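Local structure of vanadium-dependent bromoperoxidase (1QHB) at residues P62-D65 against N66-I70; I185-A188 against I189-N193; V383-V386 against A387-L391; E511-T514 against D515-K518. The protein catalyses the halogenation of organic substrates with bromide and hydrogen peroxide, using vanadate as cofactor and calcium for stability, as a homododecamer. All coordinates share one frame; numbering follows the deposited sequence.

Interaction 1. Residues P62-D65 against N66-I70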
ATOM      1  N   PRO A  62      40.407  15.307  32.911  1.00 17.66           N
ATOM      2  CA  PRO A  62      41.419  15.569  33.911  1.00 14.10           C
ATOM      3  C   PRO A  62      42.105  14.297  34.363  1.00 16.85           C
ATOM      4  O   PRO A  62      41.413  13.362  34.809  1.00 14.44           O
ATOM      5  CB  PRO A  62      40.640  16.185  35.086  1.00 12.98           C
ATOM      6  CG  PRO A  62      39.228  16.391  34.673  1.00 15.23           C
ATOM      7  CD  PRO A  62      39.042  15.753  33.317  1.00 14.33           C
ATOM      8  N   HIS A  63      43.435  14.259  34.357  1.00 14.48           N
ATOM      9  CA  HIS A  63      44.176  13.082  34.784  1.00 15.28           C
ATOM     10  C   HIS A  63      44.944  13.337  36.079  1.00 18.45           C
ATOM     11  O   HIS A  63      45.149  14.489  36.470  1.00 18.12           O
ATOM     12  CB  HIS A  63      45.155  12.604  33.716  1.00 12.54           C
ATOM     13  CG  HIS A  63      44.525  12.270  32.401  1.00 11.77           C
ATOM     14  ND1 HIS A  63      44.093  13.189  31.465  1.00 12.91           N
ATOM     15  CD2 HIS A  63      44.217  11.049  31.920  1.00 10.70           C
ATOM     16  CE1 HIS A  63      43.591  12.519  30.432  1.00 17.22           C
ATOM     17  NE2 HIS A  63      43.637  11.224  30.675  1.00 16.33           N
ATOM     18  N   ASP A  64      45.334  12.234  36.725  1.00 16.79           N
ATOM     19  CA  ASP A  64      46.086  12.338  37.964  1.00 20.92           C
ATOM     20  C   ASP A  64      47.561  12.328  37.590  1.00 21.24           C
ATOM     21  O   ASP A  64      47.807  12.271  36.384  1.00 20.54           O
ATOM     22  CB  ASP A  64      45.730  11.275  38.992  1.00 12.67           C
ATOM     23  CG  ASP A  64      46.054   9.867  38.650  1.00 19.25           C
ATOM     24  OD1 ASP A  64      46.755   9.622  37.637  1.00 21.47           O
ATOM     25  OD2 ASP A  64      45.622   8.922  39.378  1.00 20.07           O
ATOM     26  N   ASP A  65      48.484  12.326  38.547  1.00 20.87           N
ATOM     27  CA  ASP A  65      49.904  12.337  38.232  1.00 20.19           C
ATOM     28  C   ASP A  65      50.420  11.063  37.605  1.00 20.45           C
ATOM     29  O   ASP A  65      51.578  11.010  37.173  1.00 20.46           O
ATOM     30  CB  ASP A  65      50.740  12.509  39.521  1.00 25.34           C
ATOM     31  CG  ASP A  65      50.483  13.842  40.189  1.00 33.99           C
ATOM     32  OD1 ASP A  65      50.043  14.778  39.494  1.00 39.38           O
ATOM     33  OD2 ASP A  65      50.736  13.920  41.404  1.00 48.28           O
ATOM     34  N   ASN A  66      49.644   9.987  37.618  1.00 18.64           N
ATOM     35  CA  ASN A  66      50.103   8.744  36.997  1.00 19.16           C
ATOM     36  C   ASN A  66      49.462   8.624  35.611  1.00 18.10           C
ATOM     37  O   ASN A  66      49.632   7.591  34.959  1.00 22.07           O
ATOM     38  CB  ASN A  66      49.710   7.563  37.845  1.00 19.89           C
ATOM     39  CG  ASN A  66      50.470   7.321  39.119  1.00 23.14           C
ATOM     40  OD1 ASN A  66      49.879   6.773  40.058  1.00 27.88           O
ATOM     41  ND2 ASN A  66      51.743   7.634  39.108  1.00 22.24           N
ATOM     42  N   GLY A  67      48.671   9.605  35.224  1.00 15.25           N
ATOM     43  CA  GLY A  67      48.055   9.567  33.895  1.00 17.80           C
ATOM     44  C   GLY A  67      46.709   8.828  33.856  1.00 18.85           C
ATOM     45  O   GLY A  67      46.149   8.638  32.771  1.00 18.26           O
ATOM     46  N   ALA A  68      46.116   8.510  35.001  1.00 15.71           N
ATOM     47  CA  ALA A  68      44.810   7.870  34.992  1.00 14.87           C
ATOM     48  C   ALA A  68      43.766   8.950  35.222  1.00 15.83           C
ATOM     49  O   ALA A  68      44.078   9.919  35.942  1.00 16.38           O
ATOM     50  CB  ALA A  68      44.675   6.849  36.118  1.00 13.93           C
ATOM     51  N   ILE A  69      42.547   8.768  34.694  1.00 14.52           N
ATOM     52  CA  ILE A  69      41.603   9.875  34.962  1.00 15.34           C
ATOM     53  C   ILE A  69      41.296   9.907  36.453  1.00 16.52           C
ATOM     54  O   ILE A  69      41.296   8.886  37.127  1.00 15.90           O
ATOM     55  CB  ILE A  69      40.306   9.752  34.155  1.00 20.28           C
ATOM     56  CG1 ILE A  69      39.666   8.364  34.365  1.00 16.08           C
ATOM     57  CG2 ILE A  69      40.578  10.069  32.695  1.00 11.14           C
ATOM     58  CD1 ILE A  69      38.335   8.318  33.603  1.00 25.05           C
ATOM     59  N   ILE A  70      40.935  11.075  36.926  1.00 15.48           N
ATOM     60  CA  ILE A  70      40.639  11.283  38.335  1.00 17.18           C
ATOM     61  C   ILE A  70      39.226  10.814  38.650  1.00 20.44           C
ATOM     62  O   ILE A  70      39.014  10.329  39.778  1.00 19.43           O
ATOM     63  CB  ILE A  70      40.728  12.777  38.680  1.00 21.78           C
ATOM     64  CG1 ILE A  70      42.196  13.255  38.737  1.00 24.31           C
ATOM     65  CG2 ILE A  70      40.046  13.115  39.998  1.00 22.95           C
ATOM     66  CD1 ILE A  70      42.229  14.769  38.473  1.00 19.81           C
TER
HETATM   67  O   HOH W   1      46.863   6.674  39.207  1.00 36.85           O
HETATM   68  O   HOH W   2      53.830   9.607  37.770  1.00 38.01           O
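D64 has its CG between the backbone N and the carbonyl carbon (chi1 66°), which folds the carboxylate back over the turn that joins it to N66, G67 and A68. The motif is a type I beta turn from D64 to G67, in the loop between helices 11-28 and 72-84, closed by G67 N donating to D64 O at 3.0 Å, with D64 also forming an Asx turn. OD1 of D64 is gripped by two backbone amides, N66 N and A68 N, each 2.9 Å away. They approach from opposite faces of the carboxylate plane, so this one oxygen pins both the middle of the turn and its exit. The chain returns in close register: D64 N donates to A68 O at 2.7 Å, I70 N to P62 O, and H63 lies in a single beta bridge with I69.

H63 is buried, its side chain about 10 Å from that of R406, a probable vanadate ligand. Its CG is anti to the carbonyl carbon (chi1 -58°), which brings CD2 to 3.2 Å from G67 O and sets the imidazole obliquely against CG2 of I69. NE2 of the ring is hydrogen-bonded to T58. I70 reaches back with CD1 to the ring carbon CB of P62, a small apolar contact across the turn, while I69 rests on F75 of helix 72-84. D65 turns its carboxylate away to a salt bridge with R109. The side at N66 carries water: one molecule donates both to D64 OD2, at 2.6 Å, and to N66 OD1, and a second joins D65 O to N66 ND2.

Interaction 2. Residues I185-A188 against I189-N193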
ATOM      1  N   ILE A 185      69.790  -0.172  12.322  1.00 16.31           N
ATOM      2  CA  ILE A 185      68.929  -1.063  11.539  1.00 19.57           C
ATOM      3  C   ILE A 185      69.033  -2.483  12.015  1.00 22.60           C
ATOM      4  O   ILE A 185      68.026  -3.158  12.303  1.00 22.22           O
ATOM      5  CB  ILE A 185      69.215  -0.922  10.046  1.00 18.59           C
ATOM      6  CG1 ILE A 185      68.873   0.510   9.586  1.00 23.71           C
ATOM      7  CG2 ILE A 185      68.502  -1.948   9.160  1.00 17.07           C
ATOM      8  CD1 ILE A 185      67.389   0.830   9.615  1.00 23.92           C
ATOM      9  N   ARG A 186      70.243  -3.013  12.200  1.00 23.44           N
ATOM     10  CA  ARG A 186      70.415  -4.413  12.618  1.00 20.95           C
ATOM     11  C   ARG A 186      69.852  -4.673  13.989  1.00 18.52           C
ATOM     12  O   ARG A 186      69.297  -5.717  14.302  1.00 21.16           O
ATOM     13  CB  ARG A 186      71.908  -4.707  12.558  1.00 29.04           C
ATOM     14  CG  ARG A 186      72.509  -4.648  11.170  1.00 53.53           C
ATOM     15  CD  ARG A 186      72.150  -5.849  10.305  1.00 71.25           C
ATOM     16  NE  ARG A 186      73.346  -6.484   9.755  1.00 87.70           N
ATOM     17  CZ  ARG A 186      73.453  -7.740   9.335  1.00 93.34           C
ATOM     18  NH1 ARG A 186      72.422  -8.581   9.379  1.00 96.48           N
ATOM     19  NH2 ARG A 186      74.618  -8.181   8.865  1.00 97.91           N
ATOM     20  N   SER A 187      70.004  -3.738  14.909  1.00 15.84           N
ATOM     21  CA  SER A 187      69.484  -3.855  16.269  1.00 21.66           C
ATOM     22  C   SER A 187      67.977  -3.721  16.264  1.00 22.69           C
ATOM     23  O   SER A 187      67.296  -4.372  17.060  1.00 26.38           O
ATOM     24  CB  SER A 187      70.221  -2.840  17.149  1.00 14.54           C
ATOM     25  OG  SER A 187      69.321  -2.040  17.862  1.00 43.75           O
ATOM     26  N   ALA A 188      67.388  -2.954  15.354  1.00 18.52           N
ATOM     27  CA  ALA A 188      65.954  -2.789  15.227  1.00 19.50           C
ATOM     28  C   ALA A 188      65.352  -4.114  14.796  1.00 19.08           C
ATOM     29  O   ALA A 188      64.379  -4.567  15.372  1.00 20.47           O
ATOM     30  CB  ALA A 188      65.601  -1.841  14.069  1.00 13.22           C
ATOM     31  N   ILE A 189      65.953  -4.701  13.757  1.00 21.08           N
ATOM     32  CA  ILE A 189      65.400  -5.947  13.235  1.00 19.98           C
ATOM     33  C   ILE A 189      65.510  -7.140  14.166  1.00 24.60           C
ATOM     34  O   ILE A 189      64.717  -8.082  14.196  1.00 30.88           O
ATOM     35  CB  ILE A 189      66.150  -6.197  11.911  1.00 16.19           C
ATOM     36  CG1 ILE A 189      65.623  -5.198  10.855  1.00 14.59           C
ATOM     37  CG2 ILE A 189      66.045  -7.604  11.375  1.00  9.25           C
ATOM     38  CD1 ILE A 189      66.558  -5.141   9.644  1.00 20.26           C
ATOM     39  N   GLU A 190      66.597  -7.245  14.905  1.00 27.91           N
ATOM     40  CA  GLU A 190      66.838  -8.367  15.822  1.00 26.72           C
ATOM     41  C   GLU A 190      65.938  -8.232  17.038  1.00 21.74           C
ATOM     42  O   GLU A 190      65.462  -9.201  17.612  1.00 26.25           O
ATOM     43  CB  GLU A 190      68.325  -8.295  16.078  1.00 24.89           C
ATOM     44  CG  GLU A 190      69.058  -9.446  16.733  1.00 53.42           C
ATOM     45  CD  GLU A 190      70.561  -9.151  16.656  1.00 62.07           C
ATOM     46  OE1 GLU A 190      70.989  -8.682  15.573  1.00 67.77           O
ATOM     47  OE2 GLU A 190      71.284  -9.358  17.646  1.00 65.53           O
ATOM     48  N   ARG A 191      65.648  -7.030  17.496  1.00 19.54           N
ATOM     49  CA  ARG A 191      64.784  -6.803  18.652  1.00 24.00           C
ATOM     50  C   ARG A 191      63.344  -7.106  18.256  1.00 27.80           C
ATOM     51  O   ARG A 191      62.698  -7.921  18.926  1.00 31.33           O
ATOM     52  CB  ARG A 191      65.095  -5.390  19.173  1.00 22.14           C
ATOM     53  CG  ARG A 191      66.540  -5.431  19.729  1.00 28.55           C
ATOM     54  CD  ARG A 191      66.894  -4.241  20.608  1.00 23.09           C
ATOM     55  NE  ARG A 191      67.029  -3.046  19.782  1.00 39.40           N
ATOM     56  CZ  ARG A 191      67.304  -1.810  20.163  1.00 35.15           C
ATOM     57  NH1 ARG A 191      67.492  -1.562  21.445  1.00 26.72           N
ATOM     58  NH2 ARG A 191      67.380  -0.826  19.264  1.00 28.29           N
ATOM     59  N   LEU A 192      62.915  -6.688  17.051  1.00 18.11           N
ATOM     60  CA  LEU A 192      61.566  -6.988  16.614  1.00 19.16           C
ATOM     61  C   LEU A 192      61.486  -8.480  16.357  1.00 19.07           C
ATOM     62  O   LEU A 192      60.466  -9.065  16.775  1.00 18.24           O
ATOM     63  CB  LEU A 192      61.158  -6.201  15.377  1.00 14.70           C
ATOM     64  CG  LEU A 192      61.127  -4.666  15.534  1.00 20.77           C
ATOM     65  CD1 LEU A 192      61.002  -4.056  14.155  1.00 14.51           C
ATOM     66  CD2 LEU A 192      59.976  -4.280  16.453  1.00 13.22           C
ATOM     67  N   ASN A 193      62.532  -9.095  15.797  1.00 16.21           N
ATOM     68  CA  ASN A 193      62.462 -10.537  15.572  1.00 14.89           C
ATOM     69  C   ASN A 193      62.584 -11.353  16.865  1.00 14.28           C
ATOM     70  O   ASN A 193      62.387 -12.576  16.836  1.00 17.93           O
ATOM     71  CB  ASN A 193      63.471 -11.056  14.562  1.00 16.59           C
ATOM     72  CG  ASN A 193      63.085 -10.709  13.141  1.00 22.05           C
ATOM     73  OD1 ASN A 193      61.889 -10.586  12.866  1.00 22.91           O
ATOM     74  ND2 ASN A 193      64.044 -10.546  12.248  1.00 18.37           N
TER
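Regular i to i+4 backbone bonds run through this last part of helix 182-192: I189 N to I185 O, E190 N to R186 O, R191 N to S187 O and L192 N to A188 O, the first the straightest at 165°. The side chain of R191 adds a fifth bond by curling back along its own helix. Its chain bends at chi3 (-72°), and NE donates to S187 O at 3.0 Å, from above the carbonyl plane, while R191 N meets the same oxygen from the opposite face at 3.2 Å. One carbonyl thus takes both the main-chain and the side-chain N-H of a single residue. The hydroxyl OG of S187 lies over one face of the guanidinium, 2.7 Å from NH2, but the angle is too poor for a hydrogen bond. NH1 forms a salt bridge with D444. An alanine in place of R191 would remove the NE bond to S187 O and is likely to leave D444, on helix 439-456, without its charged mate. Two residues earlier along the helix, CG2 of I185 touches CD1 of I189 at 3.8 Å, the two branched chains meeting at an angle.

These isoleucines pack against loop residues L223 and V220, whereas L192 leans on A160 and L164 of helix 153-167. R191 also lies against L164, and against S440 and I441 of helix 439-456, so that the end of helix 182-192 is joined to both of these helices.

Interaction 3. Residues V383-V386 against A387-L391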
ATOM      1  N   VAL A 383      37.023  10.732  -6.504  1.00 11.38           N
ATOM      2  CA  VAL A 383      38.055  10.370  -5.535  1.00 10.09           C
ATOM      3  C   VAL A 383      37.955  11.175  -4.254  1.00 12.28           C
ATOM      4  O   VAL A 383      38.414  10.802  -3.153  1.00 11.60           O
ATOM      5  CB  VAL A 383      39.414  10.502  -6.239  1.00 13.53           C
ATOM      6  CG1 VAL A 383      39.769  11.963  -6.521  1.00  8.99           C
ATOM      7  CG2 VAL A 383      40.497   9.897  -5.364  1.00 12.49           C
ATOM      8  N   THR A 384      37.468  12.410  -4.384  1.00 10.61           N
ATOM      9  CA  THR A 384      37.382  13.321  -3.230  1.00 13.58           C
ATOM     10  C   THR A 384      36.063  13.163  -2.508  1.00 12.79           C
ATOM     11  O   THR A 384      36.062  13.268  -1.290  1.00 13.25           O
ATOM     12  CB  THR A 384      37.510  14.807  -3.661  1.00 15.71           C
ATOM     13  OG1 THR A 384      36.491  15.081  -4.637  1.00 14.55           O
ATOM     14  CG2 THR A 384      38.845  15.076  -4.326  1.00  9.50           C
ATOM     15  N   GLU A 385      34.973  12.832  -3.203  1.00 14.70           N
ATOM     16  CA  GLU A 385      33.655  12.741  -2.535  1.00 12.51           C
ATOM     17  C   GLU A 385      33.514  11.545  -1.618  1.00 11.80           C
ATOM     18  O   GLU A 385      32.736  11.617  -0.662  1.00 11.73           O
ATOM     19  CB  GLU A 385      32.526  12.763  -3.554  1.00 11.57           C
ATOM     20  CG  GLU A 385      31.871  11.431  -3.921  1.00 11.31           C
ATOM     21  CD  GLU A 385      30.843  11.578  -5.025  1.00 19.03           C
ATOM     22  OE1 GLU A 385      31.125  12.281  -6.017  1.00 16.19           O
ATOM     23  OE2 GLU A 385      29.713  11.003  -4.952  1.00 14.93           O
ATOM     24  N   VAL A 386      34.256  10.457  -1.834  1.00 11.65           N
ATOM     25  CA  VAL A 386      34.137   9.301  -0.946  1.00 10.10           C
ATOM     26  C   VAL A 386      34.760   9.634   0.394  1.00 12.45           C
ATOM     27  O   VAL A 386      34.507   8.875   1.308  1.00 12.13           O
ATOM     28  CB  VAL A 386      34.824   8.051  -1.504  1.00 12.76           C
ATOM     29  CG1 VAL A 386      34.186   7.697  -2.836  1.00 12.25           C
ATOM     30  CG2 VAL A 386      36.343   8.203  -1.744  1.00  8.45           C
ATOM     31  N   ALA A 387      35.646  10.626   0.515  1.00 10.60           N
ATOM     32  CA  ALA A 387      36.327  10.861   1.783  1.00 10.92           C
ATOM     33  C   ALA A 387      35.438  11.098   2.976  1.00 10.70           C
ATOM     34  O   ALA A 387      35.690  10.561   4.064  1.00 12.09           O
ATOM     35  CB  ALA A 387      37.367  11.970   1.650  1.00  7.37           C
ATOM     36  N   THR A 388      34.403  11.916   2.887  1.00  9.92           N
ATOM     37  CA  THR A 388      33.560  12.192   4.061  1.00  7.67           C
ATOM     38  C   THR A 388      32.652  11.031   4.384  1.00  9.54           C
ATOM     39  O   THR A 388      32.407  10.752   5.562  1.00 11.14           O
ATOM     40  CB  THR A 388      32.755  13.481   3.847  1.00  7.93           C
ATOM     41  OG1 THR A 388      32.180  13.425   2.522  1.00 10.44           O
ATOM     42  CG2 THR A 388      33.674  14.677   3.978  1.00  7.17           C
ATOM     43  N   ARG A 389      32.370  10.153   3.395  1.00  7.61           N
ATOM     44  CA  ARG A 389      31.549   8.981   3.684  1.00  8.34           C
ATOM     45  C   ARG A 389      32.387   8.015   4.518  1.00 11.08           C
ATOM     46  O   ARG A 389      31.869   7.431   5.471  1.00  9.35           O
ATOM     47  CB  ARG A 389      31.047   8.330   2.406  1.00  8.02           C
ATOM     48  CG  ARG A 389      29.882   9.052   1.802  1.00  6.53           C
ATOM     49  CD  ARG A 389      30.259  10.139   0.810  1.00  8.97           C
ATOM     50  NE  ARG A 389      29.063  10.931   0.470  1.00 11.68           N
ATOM     51  CZ  ARG A 389      29.125  12.129  -0.114  1.00 14.14           C
ATOM     52  NH1 ARG A 389      30.274  12.729  -0.409  1.00  6.43           N
ATOM     53  NH2 ARG A 389      27.962  12.741  -0.389  1.00  9.60           N
ATOM     54  N   ALA A 390      33.639   7.843   4.129  1.00  9.81           N
ATOM     55  CA  ALA A 390      34.538   6.962   4.898  1.00 12.02           C
ATOM     56  C   ALA A 390      34.820   7.478   6.298  1.00 10.59           C
ATOM     57  O   ALA A 390      34.897   6.705   7.244  1.00 11.75           O
ATOM     58  CB  ALA A 390      35.848   6.819   4.113  1.00  7.08           C
ATOM     59  N   LEU A 391      34.927   8.818   6.447  1.00  9.96           N
ATOM     60  CA  LEU A 391      35.223   9.386   7.764  1.00 10.01           C
ATOM     61  C   LEU A 391      34.048   9.161   8.714  1.00 10.68           C
ATOM     62  O   LEU A 391      34.282   8.877   9.900  1.00 11.72           O
ATOM     63  CB  LEU A 391      35.569  10.886   7.721  1.00  7.56           C
ATOM     64  CG  LEU A 391      36.911  11.252   7.100  1.00 12.31           C
ATOM     65  CD1 LEU A 391      36.945  12.752   6.799  1.00  7.89           C
ATOM     66  CD2 LEU A 391      37.976  10.845   8.107  1.00  8.73           C
TER
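The guanidinium of R389 meets the helical segment 383-386 at its edge: E385 O lies in its plane, 2.7 Å from NH1, in a bond of 152°. Against this flat group the carboxylate of E385 is turned by 41°, and its OE2 stays 4.9 Å from NH1, so within the helix the arginine holds the glutamate's backbone carbonyl and not its acid. A bend at chi2 (90°) swings the R389 chain back toward the preceding turn, bringing CD to 3.2 Å from E385 O as well.

The setting is a kink in helix 376-402, where the N atoms of A387 and T388 lack the usual bond to the turn before. A387 N instead donates to T384 O, three residues back, at 3.2 Å. Regular winding resumes at A390 N, which binds V386 O at 3.1 Å, while R389 N makes only a weak bond to the same oxygen. V386 packs on A491 and I495 of helix 484-499, and A390 on V487 of that helix, about 8 Å from G484, a probable vanadate-binding residue.

The buried polar ends look across a subunit interface. R389 of the second subunit pairs through NH1 with E385 OE1, and the reverse pair repeats this intersubunit salt bridge; NE of R389 pairs with D133 of its own chain. The arginines of the two subunits probably offset the acids gathered there, E385 and E135 among them.

Interaction 4. Residues E511-T514 against D515-K518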
ATOM      1  N   GLU A 511      64.067   7.270  -7.022  1.00 15.85           N
ATOM      2  CA  GLU A 511      64.232   7.354  -5.566  1.00 16.07           C
ATOM      3  C   GLU A 511      64.884   8.722  -5.271  1.00 15.86           C
ATOM      4  O   GLU A 511      65.402   9.337  -6.224  1.00 16.81           O
ATOM      5  CB  GLU A 511      65.141   6.287  -5.038  1.00 15.43           C
ATOM      6  CG  GLU A 511      64.565   4.893  -4.914  1.00 30.56           C
ATOM      7  CD  GLU A 511      65.667   3.902  -4.549  1.00 35.57           C
ATOM      8  OE1 GLU A 511      66.201   4.112  -3.446  1.00 39.27           O
ATOM      9  OE2 GLU A 511      65.962   2.977  -5.335  1.00 31.53           O
ATOM     10  N   VAL A 512      64.972   9.066  -4.005  1.00 13.56           N
ATOM     11  CA  VAL A 512      65.599  10.348  -3.639  1.00 16.49           C
ATOM     12  C   VAL A 512      67.099  10.061  -3.468  1.00 19.34           C
ATOM     13  O   VAL A 512      67.521   9.093  -2.863  1.00 18.00           O
ATOM     14  CB  VAL A 512      64.956  10.949  -2.388  1.00 19.37           C
ATOM     15  CG1 VAL A 512      65.657  12.217  -1.906  1.00 14.44           C
ATOM     16  CG2 VAL A 512      63.470  11.308  -2.591  1.00 12.66           C
ATOM     17  N   ASP A 513      67.960  10.885  -4.035  1.00 19.95           N
ATOM     18  CA  ASP A 513      69.405  10.724  -3.946  1.00 14.95           C
ATOM     19  C   ASP A 513      69.908  10.785  -2.518  1.00 15.32           C
ATOM     20  O   ASP A 513      69.453  11.513  -1.630  1.00 16.72           O
ATOM     21  CB  ASP A 513      70.032  11.853  -4.761  1.00 22.68           C
ATOM     22  CG  ASP A 513      71.534  11.730  -4.900  1.00 23.20           C
ATOM     23  OD1 ASP A 513      71.987  10.819  -5.596  1.00 28.86           O
ATOM     24  OD2 ASP A 513      72.294  12.487  -4.295  1.00 28.00           O
ATOM     25  N   THR A 514      70.906  10.024  -2.185  1.00 16.15           N
ATOM     26  CA  THR A 514      71.501  10.021  -0.856  1.00 20.36           C
ATOM     27  C   THR A 514      72.325  11.295  -0.576  1.00 23.97           C
ATOM     28  O   THR A 514      72.461  11.616   0.605  1.00 25.43           O
ATOM     29  CB  THR A 514      72.477   8.841  -0.700  1.00 24.36           C
ATOM     30  OG1 THR A 514      73.452   8.988  -1.752  1.00 26.99           O
ATOM     31  CG2 THR A 514      71.800   7.489  -0.792  1.00 17.32           C
ATOM     32  N   ASP A 515      72.819  12.019  -1.570  1.00 24.76           N
ATOM     33  CA  ASP A 515      73.625  13.195  -1.321  1.00 29.43           C
ATOM     34  C   ASP A 515      72.973  14.538  -1.560  1.00 28.97           C
ATOM     35  O   ASP A 515      73.266  15.514  -0.889  1.00 30.92           O
ATOM     36  CB  ASP A 515      74.902  13.167  -2.211  1.00 34.48           C
ATOM     37  CG  ASP A 515      75.811  12.022  -1.778  1.00 48.73           C
ATOM     38  OD1 ASP A 515      76.057  11.904  -0.563  1.00 46.98           O
ATOM     39  OD2 ASP A 515      76.249  11.265  -2.658  1.00 49.76           O
ATOM     40  N   GLU A 516      72.158  14.646  -2.602  1.00 24.34           N
ATOM     41  CA  GLU A 516      71.518  15.888  -2.975  1.00 23.73           C
ATOM     42  C   GLU A 516      70.000  15.820  -2.881  1.00 21.14           C
ATOM     43  O   GLU A 516      69.419  14.728  -2.920  1.00 19.71           O
ATOM     44  CB  GLU A 516      71.872  16.111  -4.447  1.00 23.70           C
ATOM     45  CG  GLU A 516      73.371  16.208  -4.699  1.00 39.42           C
ATOM     46  CD  GLU A 516      73.718  16.569  -6.130  1.00 42.13           C
ATOM     47  OE1 GLU A 516      73.552  17.738  -6.526  1.00 45.27           O
ATOM     48  OE2 GLU A 516      74.160  15.667  -6.858  1.00 43.33           O
ATOM     49  N   ASP A 517      69.353  16.980  -2.899  1.00 17.96           N
ATOM     50  CA  ASP A 517      67.901  17.000  -2.898  1.00 15.02           C
ATOM     51  C   ASP A 517      67.385  16.779  -4.301  1.00 15.27           C
ATOM     52  O   ASP A 517      66.928  17.718  -4.966  1.00 16.44           O
ATOM     53  CB  ASP A 517      67.418  18.324  -2.325  1.00 15.45           C
ATOM     54  CG  ASP A 517      65.889  18.402  -2.308  1.00 18.03           C
ATOM     55  OD1 ASP A 517      65.308  17.295  -2.162  1.00 20.37           O
ATOM     56  OD2 ASP A 517      65.299  19.468  -2.454  1.00 19.57           O
ATOM     57  N   LYS A 518      67.507  15.593  -4.873  1.00 14.46           N
ATOM     58  CA  LYS A 518      67.059  15.363  -6.238  1.00 16.81           C
ATOM     59  C   LYS A 518      66.625  13.913  -6.431  1.00 17.00           C
ATOM     60  O   LYS A 518      66.891  13.067  -5.569  1.00 17.00           O
ATOM     61  CB  LYS A 518      68.189  15.689  -7.209  1.00 21.49           C
ATOM     62  CG  LYS A 518      69.312  14.685  -7.239  1.00 29.01           C
ATOM     63  CD  LYS A 518      70.338  15.073  -8.300  1.00 45.29           C
ATOM     64  CE  LYS A 518      71.548  14.161  -8.263  1.00 52.89           C
ATOM     65  NZ  LYS A 518      72.637  14.614  -9.166  1.00 61.36           N
TER
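D513 sits at the start of the tight connection between the antiparallel strands 510-512 and 519-521, a beta hairpin whose loop is built round this aspartate as an Asx turn. The close-knit part is mostly polar. D513 N donates almost straight, at 178°, to K518 O 2.9 Å away, closing the base of the loop. With CG anti to the backbone N (chi1 -173°), the carboxylate extends across the loop, and its OD2 accepts two consecutive amides: D515 N at 2.8 Å, from above the carboxylate plane, and E516 N at 2.7 Å, on the anti lone pair. An alanine in place of D513 would probably leave both amides without their acceptor and the loop tip free to move. The aliphatic chain of K518 runs beside D513, CG to CB at 3.8 Å. D517 forms a salt bridge with R281, and R321 binds E516 O, tying the loop to the rest of the protein.

The outer side is looser and acidic, with D515 and the E516 carboxylate exposed. OD2 of D515 stands 4.5 Å from OD2 of D513. On the solvent side the extended K518 chain ends with NZ 3.0 Å from E516 OE2 in a salt bridge, approaching from above the carboxylate plane.

In the fold
All four contacts are local, yet they differ in depth. Interaction 3 is wholly buried, on a helix that also meets a second subunit; interaction 2 is partly buried near a helix end, and interactions 1 and 4 are surface turns. No two share a helix or strand, and none touches another; the nearest pair, interactions 2 and 4, are about 13 Å apart between nearest atoms. In both turns an aspartate oxygen collects two backbone amides. In both helices an arginine instead donates to a carbonyl one turn back, and pairs with acids beyond the segments. Interaction 1 also holds two bridging waters.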